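Long-range contacts in Nitrate/nitrite binding protein NrtA (Synechocystis sp., PDB 2G29), which binds nitrate as the substrate-binding protein of the NrtABCD ABC transporter, which takes up nitrate and probably also nitrite: residues T33-G38 with Y60-V65; I49-K54 with M264-W269; G55-Y60 with K257-A262. All coordinates share one frame; numbering follows the deposited sequence.

Contact 1 (T33-G38 with Y60-V65); sequences TTAKLG and YGMPDV
Thr33 holds OG1 in the crowded position between its own N and carbonyl carbon (chi1 59°), while Asp64 sets CG beside its N and anti to its carbonyl carbon (chi1 -53°), so the two side chains run side by side in the same direction. Thr34 differs, with OG1 anti to its N (chi1 -169°), which turns the hydroxyl toward the backbone of Asp64. Three hydrogen bonds follow, all centred on that aspartate. Thr33 OG1 donates to Asp64 OD2 at 2.9 Å, using the carboxylate lone pair that faces away from the other oxygen. Asp64 N donates to Thr33 O at 3.1 Å, nearly along the C=O axis. Thr34 OG1 gives its proton to Asp64 O at 2.7 Å, approaching well above the carbonyl plane.

These bonds are made to a type I beta turn, Met62 to Val65, that follows a Schellman motif with Gly61 as its C-prime residue, where helix 56-59 ends. Beside these bonds lie weaker contacts. Met62, bent at its last torsion, brings CE to 3.7 Å from Thr34 O, and Val65 CA lies 3.6 Å from Ala35 O in a CA-H...O contact. The apolar ones are Ala35 CB with Met62 CE and Val65 CG1 with Leu37 CD1, the latter pair at 3.9 Å with the side chains crossing obliquely. Backbone bonds from Ala35 and Leu37 to Glu66 carry the pairing onward into the parallel strands 36-39 and 66-69.

Asp64 thus serves as acceptor through its side chain and its carbonyl and as donor through its N, fixing the turn against residues 33-34 through three hydrogen bonds. The hydroxyl given to OD2 would probably steady the carboxylate's rotation and favour its charged form, though Asp64 is exposed.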
ATOM      1  N   THR A  33     -27.547   1.434  -0.922  1.00 20.79           N
ATOM      2  CA  THR A  33     -27.136   0.194  -1.543  1.00 21.02           C
ATOM      3  C   THR A  33     -25.976   0.355  -2.508  1.00 20.18           C
ATOM      4  O   THR A  33     -25.576  -0.606  -3.161  1.00 20.98           O
ATOM      5  CB  THR A  33     -28.303  -0.460  -2.311  1.00 22.56           C
ATOM      6  OG1 THR A  33     -28.771   0.440  -3.319  1.00 25.09           O
ATOM      7  CG2 THR A  33     -29.448  -0.789  -1.352  1.00 23.85           C
ATOM      8  N   THR A  34     -25.447   1.570  -2.586  1.00 19.57           N
ATOM      9  CA  THR A  34     -24.317   1.844  -3.471  1.00 18.55           C
ATOM     10  C   THR A  34     -23.247   2.652  -2.744  1.00 18.29           C
ATOM     11  O   THR A  34     -23.500   3.264  -1.719  1.00 17.41           O
ATOM     12  CB  THR A  34     -24.754   2.671  -4.714  1.00 20.67           C
ATOM     13  OG1 THR A  34     -23.690   2.705  -5.682  1.00 20.88           O
ATOM     14  CG2 THR A  34     -25.110   4.089  -4.325  1.00 20.94           C
ATOM     15  N   ALA A  35     -22.043   2.615  -3.306  1.00 15.29           N
ATOM     16  CA  ALA A  35     -20.897   3.382  -2.798  1.00 15.19           C
ATOM     17  C   ALA A  35     -19.966   3.397  -4.004  1.00 14.60           C
ATOM     18  O   ALA A  35     -20.033   2.504  -4.842  1.00 15.96           O
ATOM     19  CB  ALA A  35     -20.227   2.668  -1.612  1.00 14.76           C
ATOM     20  N   LYS A  36     -19.151   4.442  -4.126  1.00 12.72           N
ATOM     21  CA  LYS A  36     -18.191   4.531  -5.228  1.00 13.07           C
ATOM     22  C   LYS A  36     -16.819   4.346  -4.592  1.00 11.54           C
ATOM     23  O   LYS A  36     -16.369   5.203  -3.830  1.00 13.49           O
ATOM     24  CB  LYS A  36     -18.274   5.898  -5.936  1.00 13.32           C
ATOM     25  CG  LYS A  36     -19.608   6.094  -6.706  1.00 14.99           C
ATOM     26  CD  LYS A  36     -19.418   6.959  -7.948  1.00 22.75           C
ATOM     27  CE  LYS A  36     -19.329   8.404  -7.665  1.00 24.53           C
ATOM     28  NZ  LYS A  36     -18.809   9.117  -8.881  1.00 17.38           N
ATOM     29  N   LEU A  37     -16.172   3.212  -4.893  1.00 11.55           N
ATOM     30  CA  LEU A  37     -14.869   2.883  -4.319  1.00 10.30           C
ATOM     31  C   LEU A  37     -13.780   2.881  -5.362  1.00 11.13           C
ATOM     32  O   LEU A  37     -13.823   2.120  -6.346  1.00 11.82           O
ATOM     33  CB  LEU A  37     -14.943   1.523  -3.647  1.00 11.72           C
ATOM     34  CG  LEU A  37     -16.050   1.345  -2.612  1.00 10.86           C
ATOM     35  CD1 LEU A  37     -15.993  -0.082  -2.079  1.00 12.93           C
ATOM     36  CD2 LEU A  37     -15.877   2.372  -1.494  1.00 12.06           C
ATOM     37  N   GLY A  38     -12.786   3.735  -5.159  1.00 10.05           N
ATOM     38  CA  GLY A  38     -11.712   3.747  -6.137  1.00  9.75           C
ATOM     39  C   GLY A  38     -10.633   2.713  -5.880  1.00  9.99           C
ATOM     40  O   GLY A  38     -10.495   2.209  -4.740  1.00 10.10           O
ATOM     41  N   TYR A  60     -24.035  -8.617   1.368  1.00 20.55           N
ATOM     42  CA  TYR A  60     -24.326  -7.709   2.477  1.00 20.36           C
ATOM     43  C   TYR A  60     -25.245  -6.517   2.151  1.00 20.78           C
ATOM     44  O   TYR A  60     -25.094  -5.435   2.709  1.00 20.69           O
ATOM     45  CB  TYR A  60     -23.007  -7.228   3.138  1.00 21.16           C
ATOM     46  CG  TYR A  60     -22.270  -8.385   3.762  1.00 21.03           C
ATOM     47  CD1 TYR A  60     -21.291  -9.076   3.057  1.00 21.30           C
ATOM     48  CD2 TYR A  60     -22.700  -8.926   4.986  1.00 21.39           C
ATOM     49  CE1 TYR A  60     -20.780 -10.278   3.523  1.00 22.11           C
ATOM     50  CE2 TYR A  60     -22.186 -10.127   5.454  1.00 20.65           C
ATOM     51  CZ  TYR A  60     -21.234 -10.809   4.723  1.00 22.67           C
ATOM     52  OH  TYR A  60     -20.759 -12.043   5.158  1.00 23.10           O
ATOM     53  N   GLY A  61     -26.189  -6.719   1.228  1.00 20.28           N
ATOM     54  CA  GLY A  61     -27.173  -5.702   0.914  1.00 20.74           C
ATOM     55  C   GLY A  61     -26.798  -4.477   0.112  1.00 21.73           C
ATOM     56  O   GLY A  61     -27.545  -3.492   0.077  1.00 22.29           O
ATOM     57  N   MET A  62     -25.659  -4.555  -0.565  1.00 21.57           N
ATOM     58  CA  MET A  62     -25.185  -3.445  -1.362  1.00 22.59           C
ATOM     59  C   MET A  62     -24.772  -3.989  -2.707  1.00 22.08           C
ATOM     60  O   MET A  62     -23.589  -4.061  -3.040  1.00 22.35           O
ATOM     61  CB  MET A  62     -24.021  -2.777  -0.634  1.00 23.28           C
ATOM     62  CG  MET A  62     -24.519  -2.097   0.646  1.00 22.16           C
ATOM     63  SD  MET A  62     -23.232  -1.264   1.458  1.00 23.35           S
ATOM     64  CE  MET A  62     -23.294   0.300   0.547  1.00 20.79           C
ATOM     65  N   PRO A  63     -25.755  -4.413  -3.509  1.00 22.18           N
ATOM     66  CA  PRO A  63     -25.394  -4.947  -4.816  1.00 22.18           C
ATOM     67  C   PRO A  63     -25.095  -3.884  -5.872  1.00 22.64           C
ATOM     68  O   PRO A  63     -24.802  -4.250  -7.005  1.00 23.80           O
ATOM     69  CB  PRO A  63     -26.609  -5.783  -5.191  1.00 23.80           C
ATOM     70  CG  PRO A  63     -27.712  -5.016  -4.598  1.00 22.24           C
ATOM     71  CD  PRO A  63     -27.187  -4.630  -3.234  1.00 23.22           C
ATOM     72  N   ASP A  64     -25.142  -2.599  -5.518  1.00 20.91           N
ATOM     73  CA  ASP A  64     -24.890  -1.537  -6.508  1.00 20.88           C
ATOM     74  C   ASP A  64     -23.565  -0.798  -6.341  1.00 19.78           C
ATOM     75  O   ASP A  64     -23.372   0.281  -6.898  1.00 19.67           O
ATOM     76  CB  ASP A  64     -26.035  -0.528  -6.497  1.00 22.90           C
ATOM     77  CG  ASP A  64     -27.392  -1.198  -6.667  1.00 26.13           C
ATOM     78  OD1 ASP A  64     -27.558  -1.951  -7.642  1.00 27.02           O
ATOM     79  OD2 ASP A  64     -28.273  -0.976  -5.813  1.00 26.40           O
ATOM     80  N   VAL A  65     -22.664  -1.382  -5.566  1.00 18.67           N
ATOM     81  CA  VAL A  65     -21.344  -0.776  -5.339  1.00 17.40           C
ATOM     82  C   VAL A  65     -20.556  -0.695  -6.646  1.00 17.12           C
ATOM     83  O   VAL A  65     -20.555  -1.644  -7.431  1.00 16.76           O
ATOM     84  CB  VAL A  65     -20.538  -1.612  -4.307  1.00 16.72           C
ATOM     85  CG1 VAL A  65     -19.058  -1.140  -4.235  1.00 16.37           C
ATOM     86  CG2 VAL A  65     -21.193  -1.486  -2.950  1.00 18.02           C
TER

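Contact 2 (I49-K54 with M264-W269); sequences IIAKEK and MEAQQW
Two helices of the type II periplasmic-binding-protein fold, 46-53 and 253-271, cross here almost perpendicularly: the axes of their short segments 49-53 and 264-269 approach to 8.6 Å at an angle of 99°. Close alanine packing, methyl against backbone and methyl, comes first. Ala266 points its methyl at the backbone of Ala51, with Ala266 CB 3.7 Å from Ala51 N, and touches Ala51 CB at 3.9 Å, a closeness that small residues permit.

Apolar packing on the indole is the second kind. Trp269, with CG anti to its N (chi1 -170°), swings its six-membered ring across Ile50. The isoleucine touches neighbouring atoms of that ring with both branches: CG2 is 3.6 Å from Trp269 CE3, and CD1 is 3.6 Å from Trp269 CZ3. An alanine at Ile50 would remove both branches and would probably leave the six-membered ring of Trp269 less firmly packed against helix 46-53.

The third kind involves a charged chain used for its methylenes. Lys54, bent at chi2 and chi3, crosses the indole at about a right angle with CG over one face, while its NZ forms a salt bridge with Glu278. Its CE approaches Trp269 CZ2 to 4.1 Å.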
ATOM      1  N   ILE A  49     -12.053  -5.699  -5.599  1.00 13.74           N
ATOM      2  CA  ILE A  49     -12.517  -6.192  -6.899  1.00 13.94           C
ATOM      3  C   ILE A  49     -13.246  -7.517  -6.720  1.00 15.41           C
ATOM      4  O   ILE A  49     -14.353  -7.687  -7.253  1.00 15.93           O
ATOM      5  CB  ILE A  49     -11.304  -6.321  -7.850  1.00 14.39           C
ATOM      6  CG1 ILE A  49     -10.848  -4.914  -8.288  1.00 18.20           C
ATOM      7  CG2 ILE A  49     -11.687  -7.129  -9.087  1.00 15.97           C
ATOM      8  CD1 ILE A  49     -10.515  -3.946  -7.200  1.00 23.52           C
ATOM      9  N   ILE A  50     -12.646  -8.424  -5.961  1.00 15.33           N
ATOM     10  CA  ILE A  50     -13.261  -9.745  -5.689  1.00 15.25           C
ATOM     11  C   ILE A  50     -14.578  -9.548  -4.924  1.00 15.89           C
ATOM     12  O   ILE A  50     -15.547 -10.304  -5.117  1.00 15.43           O
ATOM     13  CB  ILE A  50     -12.284 -10.653  -4.897  1.00 16.23           C
ATOM     14  CG1 ILE A  50     -11.262 -11.270  -5.852  1.00 18.07           C
ATOM     15  CG2 ILE A  50     -13.017 -11.807  -4.193  1.00 15.21           C
ATOM     16  CD1 ILE A  50     -11.852 -12.025  -6.980  1.00 22.56           C
ATOM     17  N   ALA A  51     -14.658  -8.556  -4.058  1.00 14.39           N
ATOM     18  CA  ALA A  51     -15.925  -8.341  -3.352  1.00 15.27           C
ATOM     19  C   ALA A  51     -17.051  -8.077  -4.363  1.00 15.98           C
ATOM     20  O   ALA A  51     -18.206  -8.409  -4.106  1.00 17.65           O
ATOM     21  CB  ALA A  51     -15.812  -7.186  -2.381  1.00 16.19           C
ATOM     22  N   LYS A  52     -16.731  -7.472  -5.500  1.00 15.05           N
ATOM     23  CA  LYS A  52     -17.744  -7.236  -6.533  1.00 17.09           C
ATOM     24  C   LYS A  52     -17.903  -8.520  -7.370  1.00 18.26           C
ATOM     25  O   LYS A  52     -19.001  -9.072  -7.466  1.00 18.52           O
ATOM     26  CB  LYS A  52     -17.331  -6.070  -7.453  1.00 17.73           C
ATOM     27  CG  LYS A  52     -18.378  -5.699  -8.524  1.00 19.16           C
ATOM     28  CD  LYS A  52     -19.624  -5.120  -7.875  1.00 21.62           C
ATOM     29  CE  LYS A  52     -20.611  -4.618  -8.909  1.00 22.05           C
ATOM     30  NZ  LYS A  52     -21.784  -3.956  -8.243  1.00 22.83           N
ATOM     31  N   GLU A  53     -16.811  -9.013  -7.948  1.00 18.57           N
ATOM     32  CA  GLU A  53     -16.880 -10.198  -8.811  1.00 19.29           C
ATOM     33  C   GLU A  53     -17.454 -11.469  -8.192  1.00 20.56           C
ATOM     34  O   GLU A  53     -18.109 -12.253  -8.894  1.00 21.92           O
ATOM     35  CB  GLU A  53     -15.488 -10.513  -9.369  1.00 20.62           C
ATOM     36  CG  GLU A  53     -15.012  -9.561 -10.463  1.00 23.33           C
ATOM     37  CD  GLU A  53     -15.546  -9.917 -11.854  1.00 25.28           C
ATOM     38  OE1 GLU A  53     -15.240  -9.184 -12.804  1.00 24.49           O
ATOM     39  OE2 GLU A  53     -16.264 -10.927 -11.998  1.00 28.73           O
ATOM     40  N   LYS A  54     -17.209 -11.687  -6.902  1.00 20.48           N
ATOM     41  CA  LYS A  54     -17.690 -12.903  -6.247  1.00 20.96           C
ATOM     42  C   LYS A  54     -18.935 -12.659  -5.421  1.00 20.88           C
ATOM     43  O   LYS A  54     -19.325 -13.513  -4.613  1.00 22.54           O
ATOM     44  CB  LYS A  54     -16.594 -13.557  -5.396  1.00 20.77           C
ATOM     45  CG  LYS A  54     -15.306 -13.872  -6.155  1.00 23.02           C
ATOM     46  CD  LYS A  54     -15.523 -14.783  -7.350  1.00 26.65           C
ATOM     47  CE  LYS A  54     -15.976 -16.160  -6.899  1.00 25.70           C
ATOM     48  NZ  LYS A  54     -16.150 -17.153  -8.028  1.00 27.75           N
ATOM     49  N   MET A 264     -13.893  -7.980   4.162  1.00 13.22           N
ATOM     50  CA  MET A 264     -13.243  -8.998   4.967  1.00 15.11           C
ATOM     51  C   MET A 264     -13.429 -10.399   4.365  1.00 15.02           C
ATOM     52  O   MET A 264     -12.492 -11.209   4.336  1.00 16.02           O
ATOM     53  CB  MET A 264     -13.845  -9.015   6.361  1.00 17.94           C
ATOM     54  CG  MET A 264     -13.431  -7.877   7.205  1.00 18.47           C
ATOM     55  SD  MET A 264     -14.233  -7.987   8.827  1.00 22.91           S
ATOM     56  CE  MET A 264     -13.536  -6.622   9.494  1.00 20.30           C
ATOM     57  N   GLU A 265     -14.648 -10.701   3.921  1.00 16.44           N
ATOM     58  CA  GLU A 265     -14.858 -12.019   3.323  1.00 16.91           C
ATOM     59  C   GLU A 265     -14.059 -12.111   2.027  1.00 16.07           C
ATOM     60  O   GLU A 265     -13.495 -13.144   1.741  1.00 15.95           O
ATOM     61  CB  GLU A 265     -16.333 -12.267   3.039  1.00 19.99           C
ATOM     62  CG  GLU A 265     -17.164 -12.513   4.300  1.00 24.41           C
ATOM     63  CD  GLU A 265     -18.147 -13.643   4.086  1.00 27.02           C
ATOM     64  OE1 GLU A 265     -19.022 -13.505   3.213  1.00 29.18           O
ATOM     65  OE2 GLU A 265     -18.033 -14.673   4.782  1.00 32.38           O
ATOM     66  N   ALA A 266     -13.985 -11.020   1.266  1.00 15.77           N
ATOM     67  CA  ALA A 266     -13.208 -11.074   0.029  1.00 15.13           C
ATOM     68  C   ALA A 266     -11.740 -11.262   0.362  1.00 15.13           C
ATOM     69  O   ALA A 266     -11.000 -11.945  -0.372  1.00 15.83           O
ATOM     70  CB  ALA A 266     -13.418  -9.802  -0.793  1.00 15.17           C
ATOM     71  N   GLN A 267     -11.274 -10.648   1.453  1.00 13.71           N
ATOM     72  CA  GLN A 267      -9.883 -10.832   1.864  1.00 15.02           C
ATOM     73  C   GLN A 267      -9.578 -12.295   2.206  1.00 14.63           C
ATOM     74  O   GLN A 267      -8.533 -12.815   1.856  1.00 16.10           O
ATOM     75  CB  GLN A 267      -9.548  -9.961   3.074  1.00 13.79           C
ATOM     76  CG  GLN A 267      -9.358  -8.490   2.732  1.00 14.06           C
ATOM     77  CD  GLN A 267      -9.074  -7.668   3.971  1.00 14.38           C
ATOM     78  OE1 GLN A 267      -9.872  -7.660   4.906  1.00 14.65           O
ATOM     79  NE2 GLN A 267      -7.931  -6.969   3.983  1.00 12.31           N
ATOM     80  N   GLN A 268     -10.502 -12.939   2.921  1.00 15.87           N
ATOM     81  CA  GLN A 268     -10.327 -14.340   3.287  1.00 16.25           C
ATOM     82  C   GLN A 268     -10.282 -15.201   2.028  1.00 15.06           C
ATOM     83  O   GLN A 268      -9.488 -16.148   1.932  1.00 18.13           O
ATOM     84  CB  GLN A 268     -11.478 -14.752   4.197  1.00 16.54           C
ATOM     85  CG  GLN A 268     -11.344 -14.155   5.592  1.00 19.53           C
ATOM     86  CD  GLN A 268     -12.540 -14.448   6.450  1.00 23.55           C
ATOM     87  OE1 GLN A 268     -13.533 -13.729   6.424  1.00 26.84           O
ATOM     88  NE2 GLN A 268     -12.454 -15.517   7.215  1.00 24.17           N
ATOM     89  N   TRP A 269     -11.127 -14.861   1.071  1.00 15.04           N
ATOM     90  CA  TRP A 269     -11.174 -15.599  -0.197  1.00 15.27           C
ATOM     91  C   TRP A 269      -9.855 -15.430  -0.963  1.00 15.67           C
ATOM     92  O   TRP A 269      -9.253 -16.399  -1.426  1.00 16.73           O
ATOM     93  CB  TRP A 269     -12.306 -15.086  -1.059  1.00 15.21           C
ATOM     94  CG  TRP A 269     -12.557 -15.960  -2.278  1.00 18.32           C
ATOM     95  CD1 TRP A 269     -13.348 -17.073  -2.335  1.00 18.23           C
ATOM     96  CD2 TRP A 269     -11.976 -15.813  -3.575  1.00 16.83           C
ATOM     97  NE1 TRP A 269     -13.300 -17.628  -3.588  1.00 19.93           N
ATOM     98  CE2 TRP A 269     -12.469 -16.873  -4.375  1.00 17.82           C
ATOM     99  CE3 TRP A 269     -11.085 -14.886  -4.148  1.00 17.28           C
ATOM    100  CZ2 TRP A 269     -12.102 -17.035  -5.710  1.00 19.61           C
ATOM    101  CZ3 TRP A 269     -10.720 -15.049  -5.477  1.00 16.71           C
ATOM    102  CH2 TRP A 269     -11.232 -16.116  -6.249  1.00 17.84           C
TER

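Contact 3 (G55-Y60 with K257-A262); sequences GFYAKY and KALLMA
Tyr60 lies at the heart of the first shell, its ring set against three residues of helix 253-271. Met261 CB sits over one face, 4.0 Å from the ring centroid and only 9° off the normal, a CH-pi contact. Lys59 CG covers the opposite face, offset toward the rim, so that the ring is held between the lysine chain and Met261. The methionine chain bends at its last torsion, bringing CE to 3.7 Å from Tyr60 CD2; its sulfur stands obliquely to the ring in a Met-aromatic contact. Along another part of the ring, Tyr60 CD1 lies 3.7 Å from Ala262 CA. Closer to the backbone, Ala258 CB approaches Tyr60 O to 3.2 Å, a tight fit for a methyl and a carbonyl oxygen.

Besides meeting Tyr60, Ala262 CB lies 3.5 Å from the carbonyl oxygen Phe56 O and 3.8 Å from Tyr57 CD2. The same Tyr57 CD2 meets Leu259 CD2 at 3.8 Å, the two side chains crossing obliquely.

Further out, Lys59 NZ reaches Glu265 in a salt bridge, and Tyr60 OH adds a weak hydrogen bond to the same carboxylate. Tyr57 OH is anchored on Leu48 O. Gly55, at positive phi, occupies the N-cap position that starts the short helix 56-59.

That single helical turn packs against helix 253-271, Phe56 beside Ala262 and Tyr60 beside Ala258, with Phe56 and Tyr57 also packed on helix 46-53, Val65 meeting Tyr57 and Leu259 just before strand 66-69, and helix 364-373 touching Met261.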
ATOM      1  N   GLY A  55     -19.543 -11.491  -5.626  1.00 19.68           N
ATOM      2  CA  GLY A  55     -20.799 -11.126  -4.975  1.00 20.99           C
ATOM      3  C   GLY A  55     -20.805 -10.841  -3.481  1.00 20.19           C
ATOM      4  O   GLY A  55     -21.856 -10.886  -2.838  1.00 21.89           O
ATOM      5  N   PHE A  56     -19.652 -10.537  -2.901  1.00 19.75           N
ATOM      6  CA  PHE A  56     -19.648 -10.262  -1.470  1.00 18.99           C
ATOM      7  C   PHE A  56     -20.401  -8.962  -1.118  1.00 17.58           C
ATOM      8  O   PHE A  56     -21.108  -8.909  -0.099  1.00 17.24           O
ATOM      9  CB  PHE A  56     -18.216 -10.247  -0.949  1.00 19.73           C
ATOM     10  CG  PHE A  56     -17.570 -11.610  -0.920  1.00 21.23           C
ATOM     11  CD1 PHE A  56     -16.504 -11.921  -1.758  1.00 23.78           C
ATOM     12  CD2 PHE A  56     -18.043 -12.591  -0.055  1.00 25.45           C
ATOM     13  CE1 PHE A  56     -15.919 -13.179  -1.740  1.00 23.83           C
ATOM     14  CE2 PHE A  56     -17.467 -13.850  -0.029  1.00 25.02           C
ATOM     15  CZ  PHE A  56     -16.396 -14.150  -0.875  1.00 24.65           C
ATOM     16  N   TYR A  57     -20.291  -7.904  -1.931  1.00 17.37           N
ATOM     17  CA  TYR A  57     -21.043  -6.692  -1.595  1.00 17.08           C
ATOM     18  C   TYR A  57     -22.543  -6.965  -1.608  1.00 18.72           C
ATOM     19  O   TYR A  57     -23.290  -6.489  -0.743  1.00 19.07           O
ATOM     20  CB  TYR A  57     -20.785  -5.525  -2.570  1.00 17.89           C
ATOM     21  CG  TYR A  57     -19.369  -4.996  -2.635  1.00 15.63           C
ATOM     22  CD1 TYR A  57     -18.672  -5.008  -3.843  1.00 14.67           C
ATOM     23  CD2 TYR A  57     -18.740  -4.468  -1.510  1.00 14.39           C
ATOM     24  CE1 TYR A  57     -17.375  -4.505  -3.930  1.00 14.94           C
ATOM     25  CE2 TYR A  57     -17.442  -3.954  -1.587  1.00 14.61           C
ATOM     26  CZ  TYR A  57     -16.768  -3.986  -2.808  1.00 14.86           C
ATOM     27  OH  TYR A  57     -15.441  -3.539  -2.874  1.00 14.61           O
ATOM     28  N   ALA A  58     -22.981  -7.728  -2.601  1.00 19.46           N
ATOM     29  CA  ALA A  58     -24.400  -8.030  -2.730  1.00 20.29           C
ATOM     30  C   ALA A  58     -24.872  -8.881  -1.566  1.00 20.24           C
ATOM     31  O   ALA A  58     -25.976  -8.694  -1.081  1.00 21.86           O
ATOM     32  CB  ALA A  58     -24.657  -8.734  -4.070  1.00 20.91           C
ATOM     33  N   LYS A  59     -24.026  -9.804  -1.124  1.00 21.05           N
ATOM     34  CA  LYS A  59     -24.352 -10.647   0.013  1.00 21.61           C
ATOM     35  C   LYS A  59     -24.690  -9.770   1.234  1.00 21.68           C
ATOM     36  O   LYS A  59     -25.546 -10.134   2.044  1.00 22.44           O
ATOM     37  CB  LYS A  59     -23.186 -11.597   0.303  1.00 22.51           C
ATOM     38  CG  LYS A  59     -23.387 -12.500   1.514  1.00 24.82           C
ATOM     39  CD  LYS A  59     -22.243 -13.472   1.691  1.00 26.99           C
ATOM     40  CE  LYS A  59     -22.381 -14.231   2.988  1.00 27.09           C
ATOM     41  NZ  LYS A  59     -21.253 -15.163   3.178  1.00 30.22           N
ATOM     42  N   TYR A  60     -24.035  -8.617   1.368  1.00 20.55           N
ATOM     43  CA  TYR A  60     -24.326  -7.709   2.477  1.00 20.36           C
ATOM     44  C   TYR A  60     -25.245  -6.517   2.151  1.00 20.78           C
ATOM     45  O   TYR A  60     -25.094  -5.435   2.709  1.00 20.69           O
ATOM     46  CB  TYR A  60     -23.007  -7.228   3.138  1.00 21.16           C
ATOM     47  CG  TYR A  60     -22.270  -8.385   3.762  1.00 21.03           C
ATOM     48  CD1 TYR A  60     -21.291  -9.076   3.057  1.00 21.30           C
ATOM     49  CD2 TYR A  60     -22.700  -8.926   4.986  1.00 21.39           C
ATOM     50  CE1 TYR A  60     -20.780 -10.278   3.523  1.00 22.11           C
ATOM     51  CE2 TYR A  60     -22.186 -10.127   5.454  1.00 20.65           C
ATOM     52  CZ  TYR A  60     -21.234 -10.809   4.723  1.00 22.67           C
ATOM     53  OH  TYR A  60     -20.759 -12.043   5.158  1.00 23.10           O
ATOM     54  N   LYS A 257     -20.688  -0.779   7.652  1.00 14.91           N
ATOM     55  CA  LYS A 257     -20.432  -2.071   8.281  1.00 16.08           C
ATOM     56  C   LYS A 257     -20.603  -3.179   7.233  1.00 14.67           C
ATOM     57  O   LYS A 257     -19.823  -4.144   7.173  1.00 15.45           O
ATOM     58  CB  LYS A 257     -21.383  -2.290   9.471  1.00 17.06           C
ATOM     59  CG  LYS A 257     -21.112  -3.603  10.207  1.00 18.82           C
ATOM     60  CD  LYS A 257     -22.102  -3.799  11.373  1.00 22.06           C
ATOM     61  CE  LYS A 257     -21.651  -4.900  12.314  1.00 22.29           C
ATOM     62  NZ  LYS A 257     -22.645  -5.057  13.448  1.00 24.96           N
ATOM     63  N   ALA A 258     -21.610  -3.011   6.374  1.00 15.58           N
ATOM     64  CA  ALA A 258     -21.867  -3.974   5.323  1.00 14.75           C
ATOM     65  C   ALA A 258     -20.701  -4.042   4.328  1.00 14.96           C
ATOM     66  O   ALA A 258     -20.264  -5.137   3.948  1.00 16.14           O
ATOM     67  CB  ALA A 258     -23.186  -3.635   4.618  1.00 15.93           C
ATOM     68  N   LEU A 259     -20.170  -2.884   3.928  1.00 13.73           N
ATOM     69  CA  LEU A 259     -19.019  -2.866   3.009  1.00 14.55           C
ATOM     70  C   LEU A 259     -17.812  -3.544   3.665  1.00 13.73           C
ATOM     71  O   LEU A 259     -17.087  -4.303   3.005  1.00 14.13           O
ATOM     72  CB  LEU A 259     -18.607  -1.436   2.643  1.00 15.14           C
ATOM     73  CG  LEU A 259     -19.474  -0.622   1.708  1.00 14.24           C
ATOM     74  CD1 LEU A 259     -18.787   0.740   1.548  1.00 15.38           C
ATOM     75  CD2 LEU A 259     -19.616  -1.329   0.349  1.00 15.11           C
ATOM     76  N   LEU A 260     -17.565  -3.243   4.949  1.00 13.58           N
ATOM     77  CA  LEU A 260     -16.434  -3.805   5.661  1.00 13.43           C
ATOM     78  C   LEU A 260     -16.521  -5.313   5.737  1.00 13.73           C
ATOM     79  O   LEU A 260     -15.553  -5.988   5.514  1.00 13.99           O
ATOM     80  CB  LEU A 260     -16.322  -3.206   7.067  1.00 15.69           C
ATOM     81  CG  LEU A 260     -15.003  -2.601   7.538  1.00 21.69           C
ATOM     82  CD1 LEU A 260     -15.062  -2.478   9.053  1.00 16.46           C
ATOM     83  CD2 LEU A 260     -13.765  -3.383   7.062  1.00 14.53           C
ATOM     84  N   MET A 261     -17.704  -5.841   6.061  1.00 13.62           N
ATOM     85  CA  MET A 261     -17.837  -7.292   6.136  1.00 14.73           C
ATOM     86  C   MET A 261     -17.623  -7.907   4.748  1.00 14.13           C
ATOM     87  O   MET A 261     -16.989  -8.956   4.645  1.00 14.72           O
ATOM     88  CB  MET A 261     -19.214  -7.676   6.685  1.00 15.51           C
ATOM     89  CG  MET A 261     -19.378  -7.243   8.150  1.00 15.12           C
ATOM     90  SD  MET A 261     -20.922  -7.858   8.940  1.00 17.84           S
ATOM     91  CE  MET A 261     -22.005  -6.993   8.082  1.00 17.48           C
ATOM     92  N   ALA A 262     -18.128  -7.268   3.700  1.00 15.02           N
ATOM     93  CA  ALA A 262     -17.924  -7.786   2.348  1.00 15.06           C
ATOM     94  C   ALA A 262     -16.438  -7.799   2.012  1.00 14.18           C
ATOM     95  O   ALA A 262     -15.932  -8.776   1.452  1.00 15.65           O
ATOM     96  CB  ALA A 262     -18.666  -6.942   1.345  1.00 14.87           C
TER

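The first segments of contacts 1, 2 and 3 come early in the chain: strand 36-39, helix 46-53, helix 56-59, with loop 60-65 leading into strand 66-69. The partners of contacts 2 and 3 come some 200 residues later, reversed on helix 253-271, contact 3 before contact 2. Centres lie about 9 Å (2 and 3), 8 Å (1 and 3) and 13 Å (1 and 2) apart. Tyr60 belongs to both contacts 1 and 3, while Lys52 reaches from helix 46-53 to Val65 O. One late helix thus packs on the opening beta-alpha-beta unit; contacts 2 and 3 lie away from the nitrate site, but the Leu37 side chain of contact 1 is about 11 Å from that of nitrate-binding Trp73.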